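Local atomic coordinates of oxidoreductase, short-chain dehydrogenase/reductase family (Aeromonas hydrophila subsp. hydrophila, PDB entry 3L6E), a protein that probably works as a nucleotide-dependent oxidoreductase of the short-chain dehydrogenase/reductase family, possibly a 3-dehydrosphinganine reductase of sphingolipid metabolism. Residues V81-G86 and I113-Q118; S161-L166 and L173-P178. One frame throughout, in Å; residues are numbered along the deposited sequence.

Contact 1: V81-G86 and I113-Q118; sequences VLHCAG and ILVAQQ
Val115 packs on Val81 and His83, joining helix 98-123 to one face of the sheet at strand 80-84. This is helix-on-sheet packing in the Rossmann fold of a short-chain dehydrogenase/reductase. Strand 80-84 lies inside the parallel sheet, between strands 5-9 and 128-137. Val115 is the one residue of 113-118 that makes the contact, and both its methyls take part. Its CG1 lies anti to the backbone N (chi1 168°) and meets CG1 of Val81 at 3.8 Å. The same methyl lies 3.9 Å from CD2 of His83. CG2 of Val115 goes to the imidazole and stands 3.6 Å from CD2 of His83. This methyl approaches the ring obliquely. It also lies 3.9 Å from His83 NE2, so the CD2-NE2 side of the ring takes the contact. No hydrogen bond links the two segments.

His83 ND1 makes a weak hydrogen bond to Asn132 OD1 on the next strand, and NE2 makes another weak one to Ser111 OG, on the same helix as Val115, which should limit the rotation of this buried ring. The strand itself is paired through its backbone with Val129 and Ala131 on one side and with Ile7 and Thr9 on the other. Within the segment, the backbone N of Ala85 lies 3.7 Å above the plane of the His83 ring, nearer its edge than its centre.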
ATOM      1  N   VAL A  81      -1.606  -2.110  17.268  1.00 25.03           N
ATOM      2  CA  VAL A  81      -0.885  -3.341  17.518  1.00 24.79           C
ATOM      3  C   VAL A  81      -0.250  -3.754  16.198  1.00 25.19           C
ATOM      4  O   VAL A  81      -0.930  -4.035  15.202  1.00 24.52           O
ATOM      5  CB  VAL A  81      -1.759  -4.457  18.139  1.00 24.74           C
ATOM      6  CG1 VAL A  81      -0.925  -5.735  18.351  1.00 11.65           C
ATOM      7  CG2 VAL A  81      -2.278  -4.009  19.498  1.00 12.39           C
ATOM      8  N   LEU A  82       1.075  -3.729  16.201  1.00 25.73           N
ATOM      9  CA  LEU A  82       1.858  -4.034  15.032  1.00 25.84           C
ATOM     10  C   LEU A  82       2.439  -5.405  15.250  1.00 25.88           C
ATOM     11  O   LEU A  82       3.338  -5.586  16.069  1.00 26.42           O
ATOM     12  CB  LEU A  82       2.969  -3.009  14.864  1.00 26.36           C
ATOM     13  CG  LEU A  82       3.106  -2.350  13.498  1.00 35.78           C
ATOM     14  CD1 LEU A  82       4.385  -1.536  13.425  1.00 26.81           C
ATOM     15  CD2 LEU A  82       3.073  -3.380  12.403  1.00 26.97           C
ATOM     16  N   HIS A  83       1.886  -6.386  14.560  1.00 25.44           N
ATOM     17  CA  HIS A  83       2.355  -7.742  14.741  1.00 25.89           C
ATOM     18  C   HIS A  83       3.370  -8.110  13.669  1.00 28.05           C
ATOM     19  O   HIS A  83       3.054  -8.135  12.478  1.00 27.87           O
ATOM     20  CB  HIS A  83       1.210  -8.748  14.785  1.00 24.44           C
ATOM     21  CG  HIS A  83       1.661 -10.136  15.119  1.00 24.43           C
ATOM     22  ND1 HIS A  83       1.627 -11.172  14.211  1.00 24.50           N
ATOM     23  CD2 HIS A  83       2.207 -10.645  16.245  1.00 23.61           C
ATOM     24  CE1 HIS A  83       2.117 -12.261  14.769  1.00 23.16           C
ATOM     25  NE2 HIS A  83       2.480 -11.967  16.001  1.00 24.72           N
ATOM     26  N   CYS A  84       4.597  -8.358  14.109  1.00 30.39           N
ATOM     27  CA  CYS A  84       5.666  -8.801  13.237  1.00 33.41           C
ATOM     28  C   CYS A  84       5.932 -10.270  13.471  1.00 36.84           C
ATOM     29  O   CYS A  84       6.788 -10.615  14.271  1.00 36.02           O
ATOM     30  CB  CYS A  84       6.934  -8.005  13.501  1.00 32.86           C
ATOM     31  SG  CYS A  84       6.773  -6.299  13.069  1.00 34.51           S
ATOM     32  N   ALA A  85       5.182 -11.135  12.782  1.00 41.17           N
ATOM     33  CA  ALA A  85       5.373 -12.582  12.932  1.00 44.65           C
ATOM     34  C   ALA A  85       6.792 -12.989  12.541  1.00 47.63           C
ATOM     35  O   ALA A  85       7.294 -14.007  13.012  1.00 48.73           O
ATOM     36  CB  ALA A  85       4.346 -13.359  12.132  1.00 44.90           C
ATOM     37  N   GLY A  86       7.445 -12.172  11.712  1.00 49.61           N
ATOM     38  CA  GLY A  86       8.816 -12.441  11.268  1.00 51.40           C
ATOM     39  C   GLY A  86       8.787 -13.553  10.242  1.00 53.19           C
ATOM     40  O   GLY A  86       7.978 -13.509   9.314  1.00 53.85           O
ATOM     41  N   ILE A 113      -2.624 -15.556  15.595  1.00 21.69           N
ATOM     42  CA  ILE A 113      -3.999 -15.747  16.094  1.00 22.38           C
ATOM     43  C   ILE A 113      -4.210 -15.220  17.515  1.00 22.41           C
ATOM     44  O   ILE A 113      -5.215 -14.565  17.791  1.00 22.23           O
ATOM     45  CB  ILE A 113      -4.440 -17.215  15.971  1.00 22.22           C
ATOM     46  CG1 ILE A 113      -4.617 -17.555  14.485  1.00 33.80           C
ATOM     47  CG2 ILE A 113      -5.744 -17.463  16.739  1.00 33.91           C
ATOM     48  CD1 ILE A 113      -4.956 -18.990  14.188  1.00 22.44           C
ATOM     49  N   LEU A 114      -3.256 -15.499  18.398  1.00 23.10           N
ATOM     50  CA  LEU A 114      -3.341 -15.092  19.800  1.00 24.17           C
ATOM     51  C   LEU A 114      -3.197 -13.578  19.985  1.00 25.50           C
ATOM     52  O   LEU A 114      -3.905 -12.977  20.790  1.00 26.52           O
ATOM     53  CB  LEU A 114      -2.295 -15.825  20.636  1.00 24.35           C
ATOM     54  CG  LEU A 114      -2.416 -17.338  20.813  1.00 32.14           C
ATOM     55  CD1 LEU A 114      -1.078 -17.888  21.262  1.00 24.84           C
ATOM     56  CD2 LEU A 114      -3.528 -17.730  21.796  1.00 24.57           C
ATOM     57  N   VAL A 115      -2.295 -12.959  19.229  1.00 25.31           N
ATOM     58  CA  VAL A 115      -2.170 -11.505  19.281  1.00 25.31           C
ATOM     59  C   VAL A 115      -3.464 -10.851  18.777  1.00 24.76           C
ATOM     60  O   VAL A 115      -3.942  -9.865  19.348  1.00 25.14           O
ATOM     61  CB  VAL A 115      -0.921 -11.027  18.511  1.00 25.24           C
ATOM     62  CG1 VAL A 115      -0.917  -9.503  18.303  1.00 28.47           C
ATOM     63  CG2 VAL A 115       0.337 -11.477  19.241  1.00 29.15           C
ATOM     64  N   ALA A 116      -4.028 -11.411  17.713  1.00 23.69           N
ATOM     65  CA  ALA A 116      -5.223 -10.859  17.105  1.00 23.04           C
ATOM     66  C   ALA A 116      -6.403 -10.941  18.085  1.00 23.61           C
ATOM     67  O   ALA A 116      -7.102  -9.953  18.288  1.00 23.11           O
ATOM     68  CB  ALA A 116      -5.537 -11.573  15.820  1.00 22.69           C
ATOM     69  N   GLN A 117      -6.582 -12.100  18.724  1.00 24.34           N
ATOM     70  CA  GLN A 117      -7.696 -12.301  19.662  1.00 26.07           C
ATOM     71  C   GLN A 117      -7.548 -11.449  20.900  1.00 26.88           C
ATOM     72  O   GLN A 117      -8.528 -10.925  21.416  1.00 27.68           O
ATOM     73  CB  GLN A 117      -7.815 -13.763  20.089  1.00 26.31           C
ATOM     74  CG  GLN A 117      -8.274 -14.665  18.994  1.00 29.17           C
ATOM     75  CD  GLN A 117      -8.191 -16.121  19.360  1.00 27.03           C
ATOM     76  OE1 GLN A 117      -8.604 -16.975  18.576  1.00 29.86           O
ATOM     77  NE2 GLN A 117      -7.671 -16.424  20.557  1.00 29.26           N
ATOM     78  N   GLN A 118      -6.320 -11.342  21.386  1.00 27.32           N
ATOM     79  CA  GLN A 118      -6.007 -10.462  22.496  1.00 28.65           C
ATOM     80  C   GLN A 118      -6.303  -8.986  22.126  1.00 28.74           C
ATOM     81  O   GLN A 118      -6.776  -8.223  22.959  1.00 28.78           O
ATOM     82  CB  GLN A 118      -4.552 -10.687  22.935  1.00 29.34           C
ATOM     83  CG  GLN A 118      -4.107  -9.942  24.184  1.00 30.83           C
ATOM     84  CD  GLN A 118      -4.589 -10.551  25.494  1.00 30.46           C
ATOM     85  OE1 GLN A 118      -4.788  -9.831  26.474  1.00 31.55           O
ATOM     86  NE2 GLN A 118      -4.770 -11.876  25.525  1.00 31.24           N
TER

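Contact 2: S161-L166 and L173-P178; sequences SLRAEL and LVNLYP
This is a mixed apolar and polar contact between the C-terminal end of helix 145-165 and strand 171-181. The two are consecutive elements of the beta-alpha-beta unit that starts with strand 128-137. The axes of 161-165 and 173-178 run nearly antiparallel, at 157°, and approach to 9.3 Å. Leu173 is the apolar centre. Its CD2 lies 3.9 Å from CG of Leu162, and its CD1 lies 3.8 Å from CD1 of Leu166, just past the helix end. The Leu162 and Leu173 side chains cross at about a right angle. CB of Arg163 is 3.7 Å from CB of Leu173.

Arg163 adds the polar part. Its CG sits between the backbone N and the carbonyl carbon (chi1 64°), and the chain bends again at chi2 and chi3. These bends lay the guanidinium alongside Leu173 and Asn175. NH1 donates to Leu173 O at 2.8 Å, and the bond is almost straight. The acceptor lies in the guanidinium plane, but the donor stands well above the carbonyl plane. The side-chain amide of Asn175 lies over the outer part of one guanidinium face, the planes 33° apart.

On the next strand, 217-226, NH1 also bonds to Thr220 O, and NH2 forms a salt bridge with Asp221. Arg163 thus ties helix 145-165 to two adjacent strands, while Leu173 also packs on Leu130 of strand 128-137.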
ATOM      1  N   SER A 161     -10.351 -13.339   6.980  1.00 27.48           N
ATOM      2  CA  SER A 161     -11.562 -13.926   7.517  1.00 27.69           C
ATOM      3  C   SER A 161     -11.942 -13.219   8.822  1.00 27.80           C
ATOM      4  O   SER A 161     -13.125 -13.036   9.112  1.00 27.37           O
ATOM      5  CB  SER A 161     -11.366 -15.422   7.737  1.00 27.64           C
ATOM      6  OG  SER A 161     -12.399 -15.959   8.528  1.00 23.54           O
ATOM      7  N   LEU A 162     -10.938 -12.822   9.601  1.00 27.75           N
ATOM      8  CA  LEU A 162     -11.196 -12.069  10.821  1.00 27.49           C
ATOM      9  C   LEU A 162     -11.667 -10.654  10.495  1.00 27.61           C
ATOM     10  O   LEU A 162     -12.567 -10.123  11.164  1.00 26.42           O
ATOM     11  CB  LEU A 162      -9.957 -12.020  11.720  1.00 27.35           C
ATOM     12  CG  LEU A 162     -10.090 -11.266  13.051  1.00 19.44           C
ATOM     13  CD1 LEU A 162     -11.272 -11.812  13.872  1.00 27.08           C
ATOM     14  CD2 LEU A 162      -8.811 -11.363  13.845  1.00 27.11           C
ATOM     15  N   ARG A 163     -11.061 -10.039   9.472  1.00 28.70           N
ATOM     16  CA  ARG A 163     -11.445  -8.674   9.099  1.00 29.36           C
ATOM     17  C   ARG A 163     -12.860  -8.572   8.541  1.00 30.07           C
ATOM     18  O   ARG A 163     -13.566  -7.606   8.841  1.00 30.12           O
ATOM     19  CB  ARG A 163     -10.425  -7.981   8.194  1.00 29.76           C
ATOM     20  CG  ARG A 163     -10.214  -8.590   6.827  1.00 28.82           C
ATOM     21  CD  ARG A 163      -9.996  -7.533   5.748  1.00 30.93           C
ATOM     22  NE  ARG A 163      -8.890  -6.623   6.032  1.00 27.46           N
ATOM     23  CZ  ARG A 163      -7.831  -6.447   5.237  1.00 31.47           C
ATOM     24  NH1 ARG A 163      -6.893  -5.582   5.573  1.00 26.94           N
ATOM     25  NH2 ARG A 163      -7.709  -7.119   4.105  1.00 26.28           N
ATOM     26  N   ALA A 164     -13.277  -9.564   7.753  1.00 30.58           N
ATOM     27  CA  ALA A 164     -14.645  -9.602   7.234  1.00 31.77           C
ATOM     28  C   ALA A 164     -15.667  -9.810   8.367  1.00 32.91           C
ATOM     29  O   ALA A 164     -16.812  -9.353   8.283  1.00 33.10           O
ATOM     30  CB  ALA A 164     -14.789 -10.681   6.168  1.00 31.53           C
ATOM     31  N   GLU A 165     -15.229 -10.501   9.415  1.00 33.47           N
ATOM     32  CA  GLU A 165     -16.009 -10.710  10.627  1.00 34.29           C
ATOM     33  C   GLU A 165     -16.088  -9.420  11.448  1.00 34.71           C
ATOM     34  O   GLU A 165     -17.090  -9.158  12.108  1.00 34.90           O
ATOM     35  CB  GLU A 165     -15.353 -11.831  11.433  1.00 34.98           C
ATOM     36  CG  GLU A 165     -15.925 -12.115  12.805  1.00 49.44           C
ATOM     37  CD  GLU A 165     -15.031 -13.047  13.606  1.00 36.28           C
ATOM     38  OE1 GLU A 165     -14.935 -12.868  14.844  1.00 49.58           O
ATOM     39  OE2 GLU A 165     -14.418 -13.953  12.995  1.00 49.43           O
ATOM     40  N   LEU A 166     -15.024  -8.617  11.397  1.00 35.18           N
ATOM     41  CA  LEU A 166     -14.969  -7.349  12.126  1.00 34.81           C
ATOM     42  C   LEU A 166     -15.418  -6.144  11.294  1.00 35.68           C
ATOM     43  O   LEU A 166     -15.201  -5.000  11.689  1.00 35.29           O
ATOM     44  CB  LEU A 166     -13.577  -7.112  12.720  1.00 33.86           C
ATOM     45  CG  LEU A 166     -13.039  -8.057  13.802  1.00 36.70           C
ATOM     46  CD1 LEU A 166     -11.613  -7.669  14.150  1.00 33.02           C
ATOM     47  CD2 LEU A 166     -13.919  -8.090  15.060  1.00 33.19           C
ATOM     48  N   LEU A 173      -8.338  -3.799  10.431  1.00 24.47           N
ATOM     49  CA  LEU A 173      -7.252  -4.726  10.111  1.00 22.53           C
ATOM     50  C   LEU A 173      -6.502  -4.263   8.880  1.00 21.73           C
ATOM     51  O   LEU A 173      -7.095  -4.000   7.831  1.00 21.53           O
ATOM     52  CB  LEU A 173      -7.712  -6.206  10.031  1.00 21.79           C
ATOM     53  CG  LEU A 173      -7.639  -6.973  11.370  1.00 22.88           C
ATOM     54  CD1 LEU A 173      -8.468  -6.255  12.439  1.00 21.41           C
ATOM     55  CD2 LEU A 173      -8.068  -8.471  11.285  1.00 21.77           C
ATOM     56  N   VAL A 174      -5.189  -4.118   9.067  1.00 21.19           N
ATOM     57  CA  VAL A 174      -4.250  -3.690   8.034  1.00 20.72           C
ATOM     58  C   VAL A 174      -3.197  -4.792   7.858  1.00 19.69           C
ATOM     59  O   VAL A 174      -2.573  -5.241   8.826  1.00 18.89           O
ATOM     60  CB  VAL A 174      -3.572  -2.339   8.382  1.00 20.72           C
ATOM     61  CG1 VAL A 174      -2.568  -1.934   7.288  1.00 11.54           C
ATOM     62  CG2 VAL A 174      -4.645  -1.201   8.580  1.00 11.57           C
ATOM     63  N   ASN A 175      -3.040  -5.249   6.626  1.00 19.55           N
ATOM     64  CA  ASN A 175      -2.084  -6.316   6.328  1.00 20.06           C
ATOM     65  C   ASN A 175      -0.931  -5.773   5.470  1.00 18.69           C
ATOM     66  O   ASN A 175      -1.166  -5.191   4.441  1.00 18.86           O
ATOM     67  CB  ASN A 175      -2.791  -7.470   5.629  1.00 22.01           C
ATOM     68  CG  ASN A 175      -3.802  -8.172   6.514  1.00 26.75           C
ATOM     69  OD1 ASN A 175      -3.684  -8.209   7.743  1.00 23.70           O
ATOM     70  ND2 ASN A 175      -4.804  -8.756   5.882  1.00 24.32           N
ATOM     71  N   LEU A 176       0.306  -5.958   5.908  1.00 18.22           N
ATOM     72  CA  LEU A 176       1.460  -5.354   5.244  1.00 18.13           C
ATOM     73  C   LEU A 176       2.406  -6.452   4.740  1.00 18.96           C
ATOM     74  O   LEU A 176       2.731  -7.359   5.489  1.00 18.17           O
ATOM     75  CB  LEU A 176       2.213  -4.430   6.217  1.00 17.28           C
ATOM     76  CG  LEU A 176       1.350  -3.440   7.029  1.00 26.36           C
ATOM     77  CD1 LEU A 176       2.074  -2.935   8.255  1.00 18.43           C
ATOM     78  CD2 LEU A 176       0.857  -2.280   6.195  1.00 16.72           C
ATOM     79  N   TYR A 177       2.845  -6.331   3.482  1.00 19.10           N
ATOM     80  CA  TYR A 177       3.618  -7.365   2.805  1.00 20.66           C
ATOM     81  C   TYR A 177       4.965  -6.869   2.249  1.00 20.90           C
ATOM     82  O   TYR A 177       5.059  -6.502   1.081  1.00 22.42           O
ATOM     83  CB  TYR A 177       2.778  -7.952   1.664  1.00 20.74           C
ATOM     84  CG  TYR A 177       1.441  -8.504   2.099  1.00 23.43           C
ATOM     85  CD1 TYR A 177       0.342  -7.644   2.376  1.00 21.10           C
ATOM     86  CD2 TYR A 177       1.249  -9.875   2.207  1.00 20.85           C
ATOM     87  CE1 TYR A 177      -0.899  -8.167   2.749  1.00 23.16           C
ATOM     88  CE2 TYR A 177       0.024 -10.411   2.574  1.00 22.97           C
ATOM     89  CZ  TYR A 177      -1.051  -9.559   2.838  1.00 21.79           C
ATOM     90  OH  TYR A 177      -2.256 -10.110   3.232  1.00 23.82           O
ATOM     91  N   PRO A 178       5.987  -6.801   3.091  1.00 20.89           N
ATOM     92  CA  PRO A 178       7.339  -6.527   2.594  1.00 22.50           C
ATOM     93  C   PRO A 178       7.917  -7.805   2.017  1.00 24.39           C
ATOM     94  O   PRO A 178       8.206  -8.713   2.781  1.00 24.98           O
ATOM     95  CB  PRO A 178       8.135  -6.205   3.869  1.00 22.19           C
ATOM     96  CG  PRO A 178       7.175  -6.337   5.025  1.00 34.91           C
ATOM     97  CD  PRO A 178       5.969  -7.069   4.538  1.00 21.20           C
TER

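In the fold
Contacts 1 and 2 each set a helix on the same parallel sheet, and their centres are about 11 Å apart. Both are buried. Contact 1 lies nearer the middle of the chain, about 6 Å from its centre against 12 Å for contact 2. Their chemistry differs: the inner one has no hydrogen bond between its segments, while the outer one adds a charged side chain near 217-226, an outermost strand of this chain's sheet. Strand 128-137 lies between their two strands. Their helices also meet directly, with Ala116 CB 3.8 Å from Leu162 CD2. Along the chain, contact 1 closes before contact 2 begins.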